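Local coordinates for protein purine nucleoside phosphorylase (Schistosoma mansoni, PDB 5KO5) that probably catalyses the reversible phosphorolysis of purine nucleosides to free base and ribose 1-phosphate, and is seen here with cytosine bound, at residues 117-123 against 241-247; 130-134 against 272-276; 156-160 against 231-235. All coordinates share one frame; numbering follows the deposited sequence.

Interaction 1: 117-123 against 241-247; sequences NLAGGIN and SLIANNS. With CYT (6-aminopyrimidin-2(1H)-one), chain B; EDO (1,2-ethanediol), chain C.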
loop_
_atom_site.group_PDB
_atom_site.type_symbol
_atom_site.label_atom_id
_atom_site.label_comp_id
_atom_site.label_asym_id
_atom_site.label_seq_id
_atom_site.Cartn_x
_atom_site.Cartn_y
_atom_site.Cartn_z
ATOM N N ASN A 117 -8.169 4.908 20.626
ATOM C CA ASN A 117 -8.721 5.147 19.303
ATOM C C ASN A 117 -10.139 4.590 19.257
ATOM O O ASN A 117 -10.562 3.845 20.144
ATOM C CB ASN A 117 -7.833 4.561 18.187
ATOM C CG ASN A 117 -7.729 3.043 18.233
ATOM O OD1 ASN A 117 -8.730 2.330 18.145
ATOM N ND2 ASN A 117 -6.505 2.541 18.340
ATOM N N LEU A 118 -10.875 4.985 18.223
ATOM C CA LEU A 118 -12.164 4.388 17.894
ATOM C C LEU A 118 -11.950 3.441 16.723
ATOM O O LEU A 118 -11.220 3.763 15.778
ATOM C CB LEU A 118 -13.187 5.461 17.505
ATOM C CG LEU A 118 -14.096 6.069 18.578
ATOM C CD1 LEU A 118 -15.008 5.022 19.206
ATOM C CD2 LEU A 118 -13.297 6.770 19.637
ATOM N N ALA A 119 -12.557 2.258 16.790
ATOM C CA ALA A 119 -12.279 1.250 15.776
ATOM C C ALA A 119 -13.530 0.446 15.453
ATOM O O ALA A 119 -14.492 0.419 16.222
ATOM C CB ALA A 119 -11.173 0.293 16.251
ATOM N N GLY A 120 -13.509 -0.214 14.296
ATOM C CA GLY A 120 -14.527 -1.188 13.960
ATOM C C GLY A 120 -14.176 -2.571 14.491
ATOM O O GLY A 120 -13.031 -3.015 14.384
ATOM N N GLY A 121 -15.175 -3.246 15.048
ATOM C CA GLY A 121 -14.976 -4.614 15.502
ATOM C C GLY A 121 -15.146 -5.605 14.359
ATOM O O GLY A 121 -16.109 -5.524 13.588
ATOM N N ILE A 122 -14.206 -6.538 14.251
ATOM C CA ILE A 122 -14.258 -7.624 13.281
ATOM C C ILE A 122 -14.586 -8.948 13.960
ATOM O O ILE A 122 -15.465 -9.684 13.515
ATOM C CB ILE A 122 -12.931 -7.722 12.497
ATOM C CG1 ILE A 122 -12.614 -6.414 11.769
ATOM C CG2 ILE A 122 -12.983 -8.890 11.518
ATOM C CD1 ILE A 122 -13.585 -6.081 10.630
ATOM N N ASN A 123 -13.867 -9.265 15.040
ATOM C CA ASN A 123 -14.136 -10.460 15.830
ATOM C C ASN A 123 -15.585 -10.470 16.295
ATOM O O ASN A 123 -16.121 -9.451 16.738
ATOM C CB ASN A 123 -13.218 -10.463 17.062
ATOM C CG ASN A 123 -13.227 -11.799 17.803
ATOM O OD1 ASN A 123 -14.255 -12.244 18.304
ATOM N ND2 ASN A 123 -12.064 -12.435 17.874
ATOM N N SER A 241 -8.478 0.238 21.888
ATOM C CA SER A 241 -9.529 0.608 20.948
ATOM C C SER A 241 -10.884 0.567 21.636
ATOM O O SER A 241 -11.195 -0.379 22.363
ATOM C CB SER A 241 -9.594 -0.369 19.774
ATOM O OG SER A 241 -8.499 -0.193 18.899
ATOM N N LEU A 242 -11.689 1.599 21.401
ATOM C CA LEU A 242 -13.103 1.571 21.745
ATOM C C LEU A 242 -13.867 1.137 20.500
ATOM O O LEU A 242 -13.732 1.755 19.443
ATOM C CB LEU A 242 -13.564 2.953 22.202
ATOM C CG LEU A 242 -15.072 3.142 22.408
ATOM C CD1 LEU A 242 -15.619 2.181 23.456
ATOM C CD2 LEU A 242 -15.348 4.575 22.807
ATOM N N ILE A 243 -14.651 0.070 20.621
ATOM C CA ILE A 243 -15.356 -0.504 19.479
ATOM C C ILE A 243 -16.604 0.329 19.203
ATOM O O ILE A 243 -17.526 0.384 20.024
ATOM C CB ILE A 243 -15.705 -1.978 19.718
ATOM C CG1 ILE A 243 -14.430 -2.792 20.015
ATOM C CG2 ILE A 243 -16.499 -2.530 18.546
ATOM C CD1 ILE A 243 -13.353 -2.676 18.929
ATOM N N ALA A 244 -16.642 0.983 18.041
ATOM C CA ALA A 244 -17.803 1.798 17.688
ATOM C C ALA A 244 -18.966 0.954 17.177
ATOM O O ALA A 244 -20.127 1.326 17.358
ATOM C CB ALA A 244 -17.415 2.835 16.631
ATOM N N ASN A 245 -18.672 -0.179 16.551
ATOM C CA ASN A 245 -19.668 -0.991 15.869
ATOM C C ASN A 245 -18.982 -2.297 15.533
ATOM O O ASN A 245 -17.754 -2.371 15.508
ATOM C CB ASN A 245 -20.115 -0.314 14.567
ATOM C CG ASN A 245 -19.005 -0.262 13.538
ATOM O OD1 ASN A 245 -17.999 0.423 13.741
ATOM N ND2 ASN A 245 -19.159 -1.010 12.446
ATOM N N ASN A 246 -19.771 -3.328 15.267
ATOM C CA ASN A 246 -19.221 -4.557 14.716
ATOM C C ASN A 246 -19.480 -4.547 13.219
ATOM O O ASN A 246 -20.629 -4.676 12.776
ATOM C CB ASN A 246 -19.807 -5.805 15.364
ATOM C CG ASN A 246 -19.063 -7.035 14.941
ATOM O OD1 ASN A 246 -19.114 -7.410 13.778
ATOM N ND2 ASN A 246 -18.305 -7.633 15.860
ATOM N N SER A 247 -18.409 -4.391 12.444
ATOM C CA SER A 247 -18.569 -4.214 11.007
ATOM C C SER A 247 -19.020 -5.488 10.313
ATOM O O SER A 247 -19.652 -5.416 9.256
ATOM C CB SER A 247 -17.276 -3.681 10.392
ATOM O OG SER A 247 -16.924 -2.457 11.014
HETATM N N3 CYT B . -13.814 2.008 11.510
HETATM C C4 CYT B . -14.905 1.983 12.276
HETATM N N1 CYT B . -12.941 3.754 12.864
HETATM C C2 CYT B . -12.817 2.893 11.768
HETATM O O2 CYT B . -11.818 2.962 11.045
HETATM N N4 CYT B . -15.858 1.098 11.962
HETATM C C5 CYT B . -15.046 2.847 13.405
HETATM C C6 CYT B . -14.051 3.711 13.652
HETATM C C1 EDO C . -8.843 6.532 15.379
HETATM O O1 EDO C . -8.519 6.712 13.995
HETATM C C2 EDO C . -8.916 7.856 16.107
HETATM O O2 EDO C . -9.900 7.745 17.133
#
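ND2 of Asn246 donates to two carbonyls: Asn123 O at 3.0 Å across the contact, and Leu126 O beyond it. The Asn123 oxygen lies in the Asn246 amide plane, but the donor stands above the carbonyl plane. OD1 of Asn246 accepts Leu249 N, so this residue is the N-cap of helix 247-252.

The two segments are neighbouring parallel strands of the central mixed sheet of the nucleoside phosphorylase fold. Their C-terminal ends help form the cytosine pocket. The backbone bonds include Asn117 O to Leu242 N at 2.8 Å and Ala119 O to Ala244 N at 2.9 Å. The register then slips by one. Ala244 takes near-helical angles, as in a beta bulge, and its O turns to Ser128 OG. Gly121 N therefore bonds to Asn245 O instead, at 2.8 Å.

On one face of the sheet, Ser241 OG gives a short bond of 2.6 Å to Asn117 OD1. The hydroxyl approaches in the side-chain carbonyl plane, on a lone pair of OD1. Asn117 CG sits between its backbone N and carbonyl carbon (chi1 64°), which swings the amide toward Ser241 on the neighbouring strand. Its ND2 goes to Thr223 OG1. On the other face, Leu118 and Leu242 lie alongside each other, with Leu118 CD1 3.6 Å from Leu242 CD2.

Gly120 has no side chain, and cytosine lies close to its backbone. Ser247 OG is held by Glu203 OE2, which also binds the ligand. Asn245 ND2 reaches both Ser247 OG and Asp250 OD2, while Asn245 OD1 accepts cytosine N4 at 2.9 Å, with 162° at the hydrogen.

Interaction 2: 130-134 against 272-276; sequences DFVLI and LLQMW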
loop_
_atom_site.group_PDB
_atom_site.type_symbol
_atom_site.label_atom_id
_atom_site.label_comp_id
_atom_site.label_asym_id
_atom_site.label_seq_id
_atom_site.Cartn_x
_atom_site.Cartn_y
_atom_site.Cartn_z
ATOM N N ASP A 130 -17.422 -1.933 23.572
ATOM C CA ASP A 130 -16.376 -2.741 24.183
ATOM C C ASP A 130 -15.022 -2.058 24.013
ATOM O O ASP A 130 -14.837 -1.192 23.156
ATOM C CB ASP A 130 -16.304 -4.126 23.531
ATOM C CG ASP A 130 -17.456 -5.049 23.939
ATOM O OD1 ASP A 130 -18.217 -4.720 24.876
ATOM O OD2 ASP A 130 -17.592 -6.127 23.318
ATOM N N PHE A 131 -14.068 -2.461 24.845
ATOM C CA PHE A 131 -12.688 -2.007 24.747
ATOM C C PHE A 131 -11.815 -3.181 24.330
ATOM O O PHE A 131 -12.009 -4.306 24.802
ATOM C CB PHE A 131 -12.172 -1.490 26.089
ATOM C CG PHE A 131 -12.966 -0.352 26.652
ATOM C CD1 PHE A 131 -12.923 0.903 26.060
ATOM C CD2 PHE A 131 -13.735 -0.526 27.789
ATOM C CE1 PHE A 131 -13.655 1.962 26.593
ATOM C CE2 PHE A 131 -14.462 0.525 28.324
ATOM C CZ PHE A 131 -14.420 1.769 27.724
ATOM N N VAL A 132 -10.840 -2.917 23.463
ATOM C CA VAL A 132 -9.867 -3.927 23.057
ATOM C C VAL A 132 -8.464 -3.446 23.408
ATOM O O VAL A 132 -8.006 -2.412 22.899
ATOM C CB VAL A 132 -9.989 -4.274 21.568
ATOM C CG1 VAL A 132 -8.919 -5.284 21.178
ATOM C CG2 VAL A 132 -11.381 -4.825 21.277
ATOM N N LEU A 133 -7.793 -4.184 24.294
ATOM C CA LEU A 133 -6.369 -3.979 24.522
ATOM C C LEU A 133 -5.625 -4.517 23.308
ATOM O O LEU A 133 -5.720 -5.706 22.993
ATOM C CB LEU A 133 -5.924 -4.718 25.785
ATOM C CG LEU A 133 -6.739 -4.426 27.045
ATOM C CD1 LEU A 133 -6.244 -5.269 28.211
ATOM C CD2 LEU A 133 -6.698 -2.942 27.387
ATOM N N ILE A 134 -4.906 -3.653 22.610
ATOM C CA ILE A 134 -4.246 -4.077 21.381
ATOM C C ILE A 134 -2.971 -4.833 21.725
ATOM O O ILE A 134 -2.124 -4.338 22.475
ATOM C CB ILE A 134 -3.975 -2.874 20.471
ATOM C CG1 ILE A 134 -5.309 -2.258 20.060
ATOM C CG2 ILE A 134 -3.173 -3.318 19.227
ATOM C CD1 ILE A 134 -5.173 -0.912 19.390
ATOM N N LEU A 272 -15.935 6.711 31.505
ATOM C CA LEU A 272 -15.324 5.483 32.004
ATOM C C LEU A 272 -13.883 5.360 31.531
ATOM O O LEU A 272 -12.993 4.994 32.309
ATOM C CB LEU A 272 -16.139 4.276 31.547
ATOM C CG LEU A 272 -15.622 2.907 32.001
ATOM C CD1 LEU A 272 -15.583 2.808 33.525
ATOM C CD2 LEU A 272 -16.452 1.784 31.406
ATOM N N LEU A 273 -13.627 5.683 30.261
ATOM C CA LEU A 273 -12.270 5.598 29.743
ATOM C C LEU A 273 -11.350 6.605 30.425
ATOM O O LEU A 273 -10.184 6.298 30.701
ATOM C CB LEU A 273 -12.298 5.806 28.233
ATOM C CG LEU A 273 -10.969 5.661 27.506
ATOM C CD1 LEU A 273 -10.407 4.257 27.663
ATOM C CD2 LEU A 273 -11.158 5.996 26.036
ATOM N N GLN A 274 -11.859 7.803 30.727
ATOM C CA GLN A 274 -11.043 8.781 31.438
ATOM C C GLN A 274 -10.663 8.269 32.821
ATOM O O GLN A 274 -9.504 8.372 33.243
ATOM C CB GLN A 274 -11.780 10.113 31.570
ATOM C CG GLN A 274 -10.926 11.130 32.323
ATOM C CD GLN A 274 -11.726 12.202 33.037
ATOM O OE1 GLN A 274 -12.944 12.103 33.180
ATOM N NE2 GLN A 274 -11.035 13.244 33.488
ATOM N N MET A 275 -11.643 7.735 33.553
ATOM C CA MET A 275 -11.369 7.187 34.877
ATOM C C MET A 275 -10.352 6.054 34.785
ATOM O O MET A 275 -9.415 5.977 35.587
ATOM C CB MET A 275 -12.692 6.717 35.502
ATOM C CG MET A 275 -12.631 6.336 36.973
ATOM S SD MET A 275 -11.871 4.727 37.251
ATOM C CE MET A 275 -12.777 3.727 36.115
ATOM N N TRP A 276 -10.513 5.182 33.792
ATOM C CA TRP A 276 -9.618 4.043 33.634
ATOM C C TRP A 276 -8.190 4.509 33.391
ATOM O O TRP A 276 -7.248 4.054 34.054
ATOM C CB TRP A 276 -10.107 3.235 32.438
ATOM C CG TRP A 276 -9.503 1.888 32.248
ATOM C CD1 TRP A 276 -8.743 1.177 33.140
ATOM C CD2 TRP A 276 -9.660 1.056 31.100
ATOM N NE1 TRP A 276 -8.400 -0.043 32.598
ATOM C CE2 TRP A 276 -8.956 -0.142 31.348
ATOM C CE3 TRP A 276 -10.324 1.212 29.875
ATOM C CZ2 TRP A 276 -8.891 -1.178 30.413
ATOM C CZ3 TRP A 276 -10.265 0.185 28.952
ATOM C CH2 TRP A 276 -9.554 -0.998 29.225
#
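The six-membered ring of Trp276 lies against the ring of Phe131. CZ3 of Trp276 sits over one face of the phenyl ring, toward its rim, and comes within 3.6 Å of Phe131 CG. The two planes are turned 59° from each other, with centroids 5.1 Å apart, so the rings meet obliquely.

This is a strand-on-helix contact in the hydrophobic core of an alpha/beta fold. The axes of the two short segments come no nearer than 12.6 Å, and large side chains fill the distance. Phe131 is the main knob. It projects from the strand into a hollow made by three residues of the helix. Trp276 forms one wall. Leu272 meets the ring at its edge, near the ring plane, with CD2 3.9 Å from Phe131 CE2. Leu273 CD1 approaches Phe131 CE1 at 4.1 Å.

Trp276 is a bump in return. With CG anti to its backbone N (chi1 -169°), the indole reaches across to the strand, and its outer corner fits between Phe131 and Leu133. There CH2 of Trp276 touches Leu133 CD2 at 3.9 Å.

The polar end of the indole is satisfied elsewhere, since NE1 bonds to Ala176 O. Phe185 adds an edge-to-face partner to Trp276. Strand 131-139 is flanked in the sheet by strands 189-196 and 236-246, and helix 259-283 packs on it beside helix 170-182.

Interaction 3: 156-160 against 231-235; sequences EFGPR and CHCGI. With EDO (1,2-ethanediol), chain E.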
loop_
_atom_site.group_PDB
_atom_site.type_symbol
_atom_site.label_atom_id
_atom_site.label_comp_id
_atom_site.label_asym_id
_atom_site.label_seq_id
_atom_site.Cartn_x
_atom_site.Cartn_y
_atom_site.Cartn_z
ATOM N N GLU A 156 19.980 8.341 15.880
ATOM C CA GLU A 156 19.964 8.753 17.279
ATOM C C GLU A 156 18.713 8.285 18.001
ATOM O O GLU A 156 18.714 8.203 19.239
ATOM C CB GLU A 156 20.061 10.273 17.390
ATOM C CG GLU A 156 21.359 10.842 16.882
ATOM C CD GLU A 156 21.317 11.188 15.415
ATOM O OE1 GLU A 156 20.393 10.722 14.700
ATOM O OE2 GLU A 156 22.212 11.935 14.975
ATOM N N PHE A 157 17.646 7.986 17.265
ATOM C CA PHE A 157 16.422 7.526 17.899
ATOM C C PHE A 157 16.304 6.014 17.952
ATOM O O PHE A 157 15.781 5.480 18.934
ATOM C CB PHE A 157 15.195 8.150 17.225
ATOM C CG PHE A 157 15.093 9.623 17.459
ATOM C CD1 PHE A 157 14.655 10.108 18.682
ATOM C CD2 PHE A 157 15.470 10.524 16.480
ATOM C CE1 PHE A 157 14.586 11.473 18.920
ATOM C CE2 PHE A 157 15.391 11.891 16.711
ATOM C CZ PHE A 157 14.957 12.359 17.930
ATOM N N GLY A 158 16.797 5.297 16.942
ATOM C CA GLY A 158 16.588 3.873 16.907
ATOM C C GLY A 158 17.217 3.226 15.700
ATOM O O GLY A 158 17.854 3.879 14.873
ATOM N N PRO A 159 17.020 1.918 15.580
ATOM C CA PRO A 159 17.714 1.139 14.553
ATOM C C PRO A 159 16.979 1.189 13.219
ATOM O O PRO A 159 15.788 1.496 13.135
ATOM C CB PRO A 159 17.654 -0.286 15.121
ATOM C CG PRO A 159 16.375 -0.311 15.889
ATOM C CD PRO A 159 16.244 1.068 16.501
ATOM N N ARG A 160 17.723 0.837 12.168
ATOM C CA ARG A 160 17.155 0.806 10.823
ATOM C C ARG A 160 15.976 -0.160 10.731
ATOM O O ARG A 160 14.969 0.135 10.072
ATOM C CB ARG A 160 18.263 0.438 9.827
ATOM C CG ARG A 160 17.780 0.114 8.404
ATOM C CD ARG A 160 17.413 1.363 7.572
ATOM N NE ARG A 160 16.142 1.974 7.959
ATOM C CZ ARG A 160 15.574 2.972 7.299
ATOM N NH1 ARG A 160 14.428 3.490 7.717
ATOM N NH2 ARG A 160 16.183 3.499 6.246
ATOM N N CYS A 231 8.041 2.606 19.392
ATOM C CA CYS A 231 8.832 1.388 19.524
ATOM C C CYS A 231 10.250 1.605 19.010
ATOM O O CYS A 231 11.225 1.156 19.624
ATOM C CB CYS A 231 8.137 0.267 18.750
ATOM S SG CYS A 231 8.978 -1.333 18.815
ATOM N N HIS A 232 10.378 2.324 17.895
ATOM C CA HIS A 232 11.686 2.590 17.312
ATOM C C HIS A 232 12.602 3.309 18.301
ATOM O O HIS A 232 13.801 3.010 18.370
ATOM C CB HIS A 232 11.470 3.390 16.022
ATOM C CG HIS A 232 12.724 3.809 15.333
ATOM N ND1 HIS A 232 13.254 5.075 15.468
ATOM C CD2 HIS A 232 13.524 3.154 14.460
ATOM C CE1 HIS A 232 14.340 5.173 14.720
ATOM N NE2 HIS A 232 14.533 4.018 14.106
ATOM N N CYS A 233 12.057 4.240 19.092
ATOM C CA CYS A 233 12.882 5.006 20.021
ATOM C C CYS A 233 12.770 4.531 21.472
ATOM O O CYS A 233 13.188 5.251 22.387
ATOM C CB CYS A 233 12.624 6.511 19.883
ATOM S SG CYS A 233 11.029 7.106 20.500
ATOM N N GLY A 234 12.239 3.331 21.701
ATOM C CA GLY A 234 12.282 2.730 23.026
ATOM C C GLY A 234 11.193 3.145 23.997
ATOM O O GLY A 234 11.345 2.920 25.205
ATOM N N ILE A 235 10.107 3.743 23.521
ATOM C CA ILE A 235 8.975 4.119 24.359
ATOM C C ILE A 235 7.999 2.950 24.387
ATOM O O ILE A 235 7.610 2.424 23.335
ATOM C CB ILE A 235 8.307 5.395 23.813
ATOM C CG1 ILE A 235 9.241 6.598 23.966
ATOM C CG2 ILE A 235 6.972 5.660 24.512
ATOM C CD1 ILE A 235 8.701 7.862 23.344
HETATM C C1 EDO E . 16.878 9.774 21.484
HETATM O O1 EDO E . 16.382 8.429 21.412
HETATM C C2 EDO E . 17.720 9.968 22.738
HETATM O O2 EDO E . 16.875 10.097 23.891
#
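Gly158 lies on the ring of His232. Its CA is 3.6 Å from the ring centroid and over the face, a CH-pi contact. The rotamer of His232 makes this possible. CG is anti to the backbone N (chi1 177°), which carries the imidazole out to the loop, and chi2 of -99° turns its face to the glycine.

The contact joins the loop between helices 140-143 and 170-182 to the C-terminal end of helix 224-232. That helix closes in a Schellman motif, with Gly234 at positive phi as the C-prime residue. Gly234 N bonds to Cys231 O.

The loop backbone runs close to this helix end. Phe157 O receives a CA-H...O contact from Cys233 CA at 3.1 Å. Gly158 CA makes another to His232 O at 3.3 Å.

Phe157 CG is anti to its carbonyl carbon. This leaves CB against the contact, 4.0 Å from Cys233 CB, while the ring leads away to Arg103 and Leu107 of helix 95-108 and to Ala12. Pro159 and His232 lie alongside each other and point opposite ways, with Pro159 CD 3.6 Å from His232 O. Arg160 CB points away from the helix end, and the guanidinium forms a salt bridge with Glu91 of the second subunit.

Beyond the two segments, His232 NE2 bonds to Asn153 OD1. Pro159 O lies at the edge of the imidazole, near its plane, 3.0 Å from NE2. The clear links across the contact are CH-pi and CA-H...O contacts. The polar anchor of the ring is Asn153, and a bond to its OD1, an acceptor, is consistent with a proton on NE2.

Interactions 1 and 2 belong to one core. Strand 236-246 pairs with strand 112-121 in interaction 1 and with strand 131-139 of interaction 2 on its other edge. Backbone bonds link the two sites: Val132 N to Ser241 O and Ile243 N to Asp130 O. Interaction 1 is mainly backbone and side-chain hydrogen bonds and borders the ligand; interaction 2 is apolar, away from the ligand, between sheet and helix. Interaction 3 lies on the opposite side of the chain's centre, about 29 Å from interaction 1 between centres. It alone includes a fully exposed touching residue, Pro159, and its Arg160 meets another subunit. It relies on backbone closeness and C-H contacts, joining a loop to a helix end.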